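Local coordinates for putative lipoate-protein ligase A subunit 2 (Thermoplasma acidophilum DSM 1728, PDB 3R07), which is the small second subunit of a putative two-part lipoate-protein ligase A, a small alpha+beta domain combining an antiparallel sheet with three helices, at residues D68-G73 and V79-F84; T22-L25 and I30-I33; F39-F42 and S46-R49. All coordinates share one frame; numbering follows the deposited sequence.

Contact 1. Residues D68-G73 and V79-F84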
loop_
_atom_site.group_PDB
_atom_site.type_symbol
_atom_site.label_atom_id
_atom_site.label_comp_id
_atom_site.label_asym_id
_atom_site.label_seq_id
_atom_site.Cartn_x
_atom_site.Cartn_y
_atom_site.Cartn_z
ATOM N N ASP B 68 -1.669 26.046 4.868
ATOM C CA ASP B 68 -0.388 26.221 5.576
ATOM C C ASP B 68 0.443 24.943 5.475
ATOM O O ASP B 68 1.532 24.961 4.886
ATOM C CB ASP B 68 -0.616 26.641 7.048
ATOM C CG ASP B 68 0.570 26.298 7.983
ATOM O OD1 ASP B 68 1.414 25.442 7.640
ATOM O OD2 ASP B 68 0.648 26.867 9.098
ATOM N N PHE B 69 -0.095 23.869 6.070
ATOM C CA PHE B 69 0.419 22.491 6.061
ATOM C C PHE B 69 1.067 22.079 4.744
ATOM O O PHE B 69 2.236 21.677 4.724
ATOM C CB PHE B 69 -0.763 21.568 6.388
ATOM C CG PHE B 69 -0.468 20.093 6.332
ATOM C CD1 PHE B 69 0.356 19.494 7.275
ATOM C CD2 PHE B 69 -1.078 19.298 5.372
ATOM C CE1 PHE B 69 0.596 18.145 7.245
ATOM C CE2 PHE B 69 -0.841 17.944 5.330
ATOM C CZ PHE B 69 0.000 17.364 6.274
ATOM N N TYR B 70 0.296 22.177 3.661
ATOM C CA TYR B 70 0.810 21.984 2.311
ATOM C C TYR B 70 2.007 22.911 1.920
ATOM O O TYR B 70 2.972 22.447 1.298
ATOM C CB TYR B 70 -0.325 22.106 1.303
ATOM C CG TYR B 70 -1.141 20.846 1.109
ATOM C CD1 TYR B 70 -0.907 20.004 0.022
ATOM C CD2 TYR B 70 -2.166 20.501 1.991
ATOM C CE1 TYR B 70 -1.660 18.844 -0.178
ATOM C CE2 TYR B 70 -2.930 19.333 1.801
ATOM C CZ TYR B 70 -2.669 18.513 0.714
ATOM O OH TYR B 70 -3.408 17.365 0.502
ATOM N N ASN B 71 1.958 24.195 2.284
ATOM C CA ASN B 71 3.087 25.115 2.030
ATOM C C ASN B 71 4.385 24.776 2.788
ATOM O O ASN B 71 5.417 25.426 2.568
ATOM C CB ASN B 71 2.695 26.579 2.298
ATOM C CG ASN B 71 1.501 27.022 1.482
ATOM O OD1 ASN B 71 1.282 26.563 0.359
ATOM N ND2 ASN B 71 0.706 27.914 2.054
ATOM N N GLN B 72 4.341 23.787 3.683
ATOM C CA GLN B 72 5.581 23.247 4.259
ATOM C C GLN B 72 6.133 22.139 3.375
ATOM O O GLN B 72 7.124 21.508 3.722
ATOM C CB GLN B 72 5.389 22.747 5.692
ATOM C CG GLN B 72 5.297 23.859 6.725
ATOM C CD GLN B 72 4.413 23.477 7.902
ATOM O OE1 GLN B 72 4.883 22.928 8.904
ATOM N NE2 GLN B 72 3.121 23.770 7.786
ATOM N N GLY B 73 5.472 21.916 2.235
ATOM C CA GLY B 73 5.929 20.987 1.200
ATOM C C GLY B 73 5.600 19.532 1.470
ATOM O O GLY B 73 6.501 18.728 1.693
ATOM N N VAL B 79 -4.434 13.304 -4.267
ATOM C CA VAL B 79 -5.254 13.871 -3.221
ATOM C C VAL B 79 -4.856 15.338 -3.103
ATOM O O VAL B 79 -3.793 15.686 -2.576
ATOM C CB VAL B 79 -5.105 13.110 -1.858
ATOM C CG1 VAL B 79 -5.842 13.820 -0.753
ATOM C CG2 VAL B 79 -5.627 11.695 -1.955
ATOM N N GLU B 80 -5.733 16.188 -3.622
ATOM C CA GLU B 80 -5.564 17.640 -3.602
ATOM C C GLU B 80 -5.812 18.207 -2.199
ATOM O O GLU B 80 -6.410 17.533 -1.359
ATOM C CB GLU B 80 -6.527 18.261 -4.620
ATOM C CG GLU B 80 -6.189 17.936 -6.080
ATOM C CD GLU B 80 -5.014 18.759 -6.608
ATOM O OE1 GLU B 80 -5.230 19.937 -6.995
ATOM O OE2 GLU B 80 -3.880 18.223 -6.644
ATOM N N PRO B 81 -5.352 19.443 -1.930
ATOM C CA PRO B 81 -5.651 20.080 -0.636
ATOM C C PRO B 81 -7.146 20.379 -0.386
ATOM O O PRO B 81 -7.570 20.457 0.763
ATOM C CB PRO B 81 -4.830 21.380 -0.679
ATOM C CG PRO B 81 -4.668 21.671 -2.138
ATOM C CD PRO B 81 -4.525 20.311 -2.785
ATOM N N GLU B 82 -7.932 20.537 -1.444
ATOM C CA GLU B 82 -9.355 20.778 -1.274
ATOM C C GLU B 82 -10.119 19.472 -1.004
ATOM O O GLU B 82 -11.329 19.489 -0.794
ATOM C CB GLU B 82 -9.953 21.628 -2.435
ATOM C CG GLU B 82 -9.923 21.015 -3.867
ATOM C CD GLU B 82 -8.589 21.211 -4.637
ATOM O OE1 GLU B 82 -7.661 21.881 -4.132
ATOM O OE2 GLU B 82 -8.475 20.675 -5.761
ATOM N N ASP B 83 -9.400 18.347 -0.989
ATOM C CA ASP B 83 -9.967 17.047 -0.584
ATOM C C ASP B 83 -10.023 16.876 0.942
ATOM O O ASP B 83 -10.967 16.299 1.469
ATOM C CB ASP B 83 -9.178 15.889 -1.200
ATOM C CG ASP B 83 -9.592 15.581 -2.634
ATOM O OD1 ASP B 83 -10.779 15.248 -2.866
ATOM O OD2 ASP B 83 -8.712 15.640 -3.526
ATOM N N PHE B 84 -9.001 17.361 1.640
ATOM C CA PHE B 84 -9.011 17.405 3.104
ATOM C C PHE B 84 -9.971 18.475 3.643
ATOM O O PHE B 84 -10.306 18.478 4.832
ATOM C CB PHE B 84 -7.603 17.639 3.647
ATOM C CG PHE B 84 -6.699 16.458 3.496
ATOM C CD1 PHE B 84 -6.716 15.427 4.432
ATOM C CD2 PHE B 84 -5.825 16.370 2.423
ATOM C CE1 PHE B 84 -5.876 14.323 4.301
ATOM C CE2 PHE B 84 -4.980 15.271 2.285
ATOM C CZ PHE B 84 -5.008 14.241 3.224
#
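Helix 62-70 and the turn leading into helix 83-88 approach most closely at Y70 and P81, whose CA atoms lie 7.4 Å apart, and no hydrogen bond joins the two segments. Y70 spans the gap with its ring. P81 CB sits over the centre of one ring face, 3.7 Å from the centroid and 11° off the normal, a CH-pi contact to which the rigid proline ring brings a C-H at a fixed place. F84 approaches from another direction: it crosses Y70 at about a right angle and presents its CD2–CE2 edge to the tyrosine oxygen, CD2 lying 4.2 Å from Y70 CZ. A chi1 of -72° puts F84 CG beside its own backbone N and lets the ring reach Y70, with I19 and M41 also against it. Proline suits this turn, its ring fixing phi and needing no N-H acceptor. D83 OD2 accepts from E80 N at 3.0 Å with its anti lone pair, in a bent bond; D83 OD1 takes a hydrogen bond from W12. With the Y70 side chain supplying most of the buried surface, the segments are joined by dispersion and CH-pi attraction, while the E80–D83 bond shapes the turn and W12 anchors it to strand 5-13.

Contact 2. Residues T22-L25 and I30-I33; sequences TLDL and IKDI
D24 and D32 form the antiparallel hydrogen-bonded pair, the middle of three pairs near the turn of this hairpin, flanked by the non-hydrogen-bonded pairs L23–I33 and L25–I30. D24 N gives its hydrogen to D32 O at 3.0 Å, nearly straight at 167°, although the donor stands 35° out of the carbonyl plane. D24 O takes two hydrogens: K31 N comes at 2.8 Å almost in line with the carbonyl, while D32 N adds a weak bond at 3.4 Å. T22 O receives I33 CA in a CA-H...O contact of 3.3 Å, and T22 OG1 is paired with S9 on the neighbouring strand. Other backbone bonds lead outward, from L23 to Y8, L25 to M6 and I30 to S57.

The side chains divide by face. L23 and I33 meet L88 while L25 and I30 meet I59, so aliphatic side chains suit this buried face; I30 CG1 touches both L23 CD2 (4.1 Å) and L25 CD2 (4.2 Å). The other face carries D24 and D32, their CB atoms 3.7 Å apart. D32 OD1 accepts from I33 N, from above the carboxylate plane, and forms a salt bridge with R55, which probably eases the nearness of two acids. The extended K31 chain runs alongside D24 with the same heading. K31 and D32 both facing D24 is a classic beta bulge, set in the hairpin of strands 18-26 and 29-36.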
loop_
_atom_site.group_PDB
_atom_site.type_symbol
_atom_site.label_atom_id
_atom_site.label_comp_id
_atom_site.label_asym_id
_atom_site.label_seq_id
_atom_site.Cartn_x
_atom_site.Cartn_y
_atom_site.Cartn_z
ATOM N N THR B 22 -12.441 11.642 11.963
ATOM C CA THR B 22 -13.285 11.723 13.168
ATOM C C THR B 22 -12.961 12.988 13.979
ATOM O O THR B 22 -11.826 13.159 14.445
ATOM C CB THR B 22 -13.188 10.461 14.076
ATOM O OG1 THR B 22 -13.934 9.393 13.489
ATOM C CG2 THR B 22 -13.777 10.737 15.494
ATOM N N LEU B 23 -13.949 13.876 14.130
ATOM C CA LEU B 23 -13.752 15.106 14.901
ATOM C C LEU B 23 -14.551 15.124 16.178
ATOM O O LEU B 23 -15.705 14.712 16.216
ATOM C CB LEU B 23 -14.126 16.341 14.098
ATOM C CG LEU B 23 -13.134 16.815 13.057
ATOM C CD1 LEU B 23 -13.701 16.425 11.728
ATOM C CD2 LEU B 23 -12.974 18.317 13.131
ATOM N N ASP B 24 -13.911 15.626 17.217
ATOM C CA ASP B 24 -14.487 15.803 18.539
ATOM C C ASP B 24 -14.593 17.317 18.758
ATOM O O ASP B 24 -13.570 17.999 18.865
ATOM C CB ASP B 24 -13.518 15.188 19.532
ATOM C CG ASP B 24 -14.130 14.908 20.866
ATOM O OD1 ASP B 24 -15.147 15.546 21.241
ATOM O OD2 ASP B 24 -13.557 14.042 21.561
ATOM N N LEU B 25 -15.813 17.853 18.781
ATOM C CA LEU B 25 -16.005 19.318 18.836
ATOM C C LEU B 25 -16.569 19.834 20.165
ATOM O O LEU B 25 -17.631 19.410 20.615
ATOM C CB LEU B 25 -16.907 19.807 17.703
ATOM C CG LEU B 25 -16.670 19.440 16.247
ATOM C CD1 LEU B 25 -17.716 20.122 15.377
ATOM C CD2 LEU B 25 -15.261 19.828 15.807
ATOM N N ILE B 30 -11.793 22.462 18.197
ATOM C CA ILE B 30 -11.452 21.072 17.912
ATOM C C ILE B 30 -10.744 20.463 19.111
ATOM O O ILE B 30 -9.628 20.855 19.452
ATOM C CB ILE B 30 -10.586 20.953 16.632
ATOM C CG1 ILE B 30 -11.410 21.331 15.386
ATOM C CG2 ILE B 30 -9.996 19.536 16.512
ATOM C CD1 ILE B 30 -10.594 21.534 14.131
ATOM N N LYS B 31 -11.405 19.510 19.760
ATOM C CA LYS B 31 -10.880 18.914 20.975
ATOM C C LYS B 31 -9.979 17.755 20.598
ATOM O O LYS B 31 -8.918 17.556 21.189
ATOM C CB LYS B 31 -12.031 18.442 21.864
ATOM C CG LYS B 31 -11.619 17.890 23.209
ATOM C CD LYS B 31 -12.831 17.558 24.079
ATOM C CE LYS B 31 -12.362 16.948 25.417
ATOM N NZ LYS B 31 -13.450 16.880 26.462
ATOM N N ASP B 32 -10.434 16.975 19.620
ATOM C CA ASP B 32 -9.642 15.907 19.057
ATOM C C ASP B 32 -9.931 15.686 17.579
ATOM O O ASP B 32 -10.990 16.082 17.062
ATOM C CB ASP B 32 -9.836 14.613 19.822
ATOM C CG ASP B 32 -8.547 13.819 19.928
ATOM O OD1 ASP B 32 -7.541 14.203 19.266
ATOM O OD2 ASP B 32 -8.532 12.820 20.690
ATOM N N ILE B 33 -8.964 15.064 16.902
ATOM C CA ILE B 33 -9.112 14.709 15.501
ATOM C C ILE B 33 -8.276 13.472 15.173
ATOM O O ILE B 33 -7.185 13.252 15.717
ATOM C CB ILE B 33 -8.863 15.941 14.534
ATOM C CG1 ILE B 33 -9.013 15.542 13.057
ATOM C CG2 ILE B 33 -7.536 16.653 14.838
ATOM C CD1 ILE B 33 -9.019 16.688 12.093
#

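Contact 3. Residues F39-F42 and S46-R49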
loop_
_atom_site.group_PDB
_atom_site.type_symbol
_atom_site.label_atom_id
_atom_site.label_comp_id
_atom_site.label_asym_id
_atom_site.label_seq_id
_atom_site.Cartn_x
_atom_site.Cartn_y
_atom_site.Cartn_z
ATOM N N PHE B 39 -4.550 6.511 1.286
ATOM C CA PHE B 39 -3.838 7.541 0.571
ATOM C C PHE B 39 -2.340 7.443 0.822
ATOM O O PHE B 39 -1.857 6.624 1.629
ATOM C CB PHE B 39 -4.365 8.944 0.937
ATOM C CG PHE B 39 -4.380 9.237 2.425
ATOM C CD1 PHE B 39 -3.295 9.844 3.039
ATOM C CD2 PHE B 39 -5.496 8.931 3.201
ATOM C CE1 PHE B 39 -3.316 10.111 4.402
ATOM C CE2 PHE B 39 -5.514 9.209 4.554
ATOM C CZ PHE B 39 -4.418 9.796 5.155
ATOM N N PHE B 40 -1.611 8.292 0.112
ATOM C CA PHE B 40 -0.181 8.415 0.268
ATOM C C PHE B 40 0.138 9.823 0.701
ATOM O O PHE B 40 -0.530 10.769 0.309
ATOM C CB PHE B 40 0.491 8.111 -1.050
ATOM C CG PHE B 40 0.231 6.732 -1.542
ATOM C CD1 PHE B 40 1.017 5.663 -1.109
ATOM C CD2 PHE B 40 -0.802 6.491 -2.430
ATOM C CE1 PHE B 40 0.788 4.391 -1.575
ATOM C CE2 PHE B 40 -1.046 5.196 -2.891
ATOM C CZ PHE B 40 -0.239 4.151 -2.474
ATOM N N MET B 41 1.177 9.941 1.513
ATOM C CA MET B 41 1.559 11.193 2.090
ATOM C C MET B 41 2.998 11.057 2.498
ATOM O O MET B 41 3.349 10.185 3.314
ATOM C CB MET B 41 0.699 11.494 3.314
ATOM C CG MET B 41 1.021 12.816 3.985
ATOM S SD MET B 41 -0.112 13.165 5.349
ATOM C CE MET B 41 -1.639 13.653 4.534
ATOM N N PHE B 42 3.836 11.923 1.919
ATOM C CA PHE B 42 5.249 12.009 2.289
ATOM C C PHE B 42 5.576 13.442 2.691
ATOM O O PHE B 42 5.165 14.385 2.009
ATOM C CB PHE B 42 6.140 11.549 1.139
ATOM C CG PHE B 42 5.655 10.298 0.465
ATOM C CD1 PHE B 42 6.131 9.044 0.865
ATOM C CD2 PHE B 42 4.713 10.365 -0.561
ATOM C CE1 PHE B 42 5.670 7.882 0.252
ATOM C CE2 PHE B 42 4.254 9.188 -1.183
ATOM C CZ PHE B 42 4.729 7.957 -0.773
ATOM N N SER B 46 3.902 13.303 8.497
ATOM C CA SER B 46 3.142 14.525 8.269
ATOM C C SER B 46 1.655 14.401 8.645
ATOM O O SER B 46 0.997 15.402 8.934
ATOM C CB SER B 46 3.248 14.936 6.804
ATOM O OG SER B 46 4.587 15.277 6.492
ATOM N N ILE B 47 1.115 13.187 8.620
ATOM C CA ILE B 47 -0.238 12.962 9.086
ATOM C C ILE B 47 -0.379 13.353 10.553
ATOM O O ILE B 47 -1.413 13.848 10.964
ATOM C CB ILE B 47 -0.689 11.488 8.866
ATOM C CG1 ILE B 47 -2.213 11.366 8.969
ATOM C CG2 ILE B 47 0.028 10.537 9.811
ATOM C CD1 ILE B 47 -2.968 12.147 7.894
ATOM N N ASN B 48 0.660 13.119 11.345
ATOM C CA ASN B 48 0.637 13.510 12.757
ATOM C C ASN B 48 0.715 15.017 12.963
ATOM O O ASN B 48 0.204 15.529 13.946
ATOM C CB ASN B 48 1.784 12.857 13.510
ATOM C CG ASN B 48 1.709 11.366 13.488
ATOM O OD1 ASN B 48 2.694 10.701 13.201
ATOM N ND2 ASN B 48 0.532 10.820 13.784
ATOM N N ARG B 49 1.385 15.704 12.036
ATOM C CA ARG B 49 1.518 17.150 12.085
ATOM C C ARG B 49 0.150 17.763 11.773
ATOM O O ARG B 49 -0.259 18.713 12.432
ATOM C CB ARG B 49 2.600 17.663 11.103
ATOM C CG ARG B 49 3.551 18.765 11.669
ATOM C CD ARG B 49 4.369 19.582 10.595
ATOM N NE ARG B 49 4.898 18.781 9.482
ATOM C CZ ARG B 49 4.629 19.000 8.186
ATOM N NH1 ARG B 49 3.844 20.016 7.815
ATOM N NH2 ARG B 49 5.149 18.202 7.243
#
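M41 carries this contact, reaching from the loop after strand 29-36 to helix 46-54 at S46 and I47. Its CB leaves the backbone toward the helix, and with CG anti to the backbone N (chi1 -179°) and chi2 extended as well, the chain runs straight out. CG comes 4.2 Å from S46 CB. SD then lies against the helix backbone, 3.5 Å from I47 N and 3.7 Å from I47 CA, so that the large, polarisable sulfur packs on the main chain there. At chi3 (-75°) the chain bends, and the terminal CE swings to I47 CD1 at 3.9 Å.

I47 answers with its own longer branch. CG1 is anti to the backbone N, and CD1 at its end touches both M41 CE and F39: it stands at the edge of the F39 ring, near the ring plane, 3.9 Å from CZ. Isoleucine suits the place because CB meets the sulfur while CD1 reaches on to the methyl and the ring. F39 also stacks on an aromatic side chain of another protein chain, and M41 too packs on an aromatic side chain of that chain, so the loop belongs to both the core and the subunit interface.

S46 is small enough to let the methionine close on the helix. Its OG makes a weak hydrogen bond with P43 O, and V74 and F69 pack on it from the same chain. With no hydrogen bond between the segments, the grip depends on apolar fit, which a flexible thioether can mould to both a backbone and a branched side chain.

Overall arrangement
Contact 3 is wholly buried, whereas contacts 1 and 2 combine buried apolar residues with exposed polar ones. Contact 2 stands apart, its centre about 19 Å from that of contact 1 and about 18 Å from that of contact 3, and it joins two sheet strands through backbone hydrogen bonds. Contacts 1 and 3, about 10 Å apart between centres, tie helices and loops by side-chain packing, and they touch each other: F84 CZ lies 3.7 Å from M41 CE, and F69 leans on S46 and R49 of helix 46-54. Contact 3 alone also meets another protein chain. The sheet is thus ordered by main-chain pairing, the helical layer by aromatic and aliphatic fit.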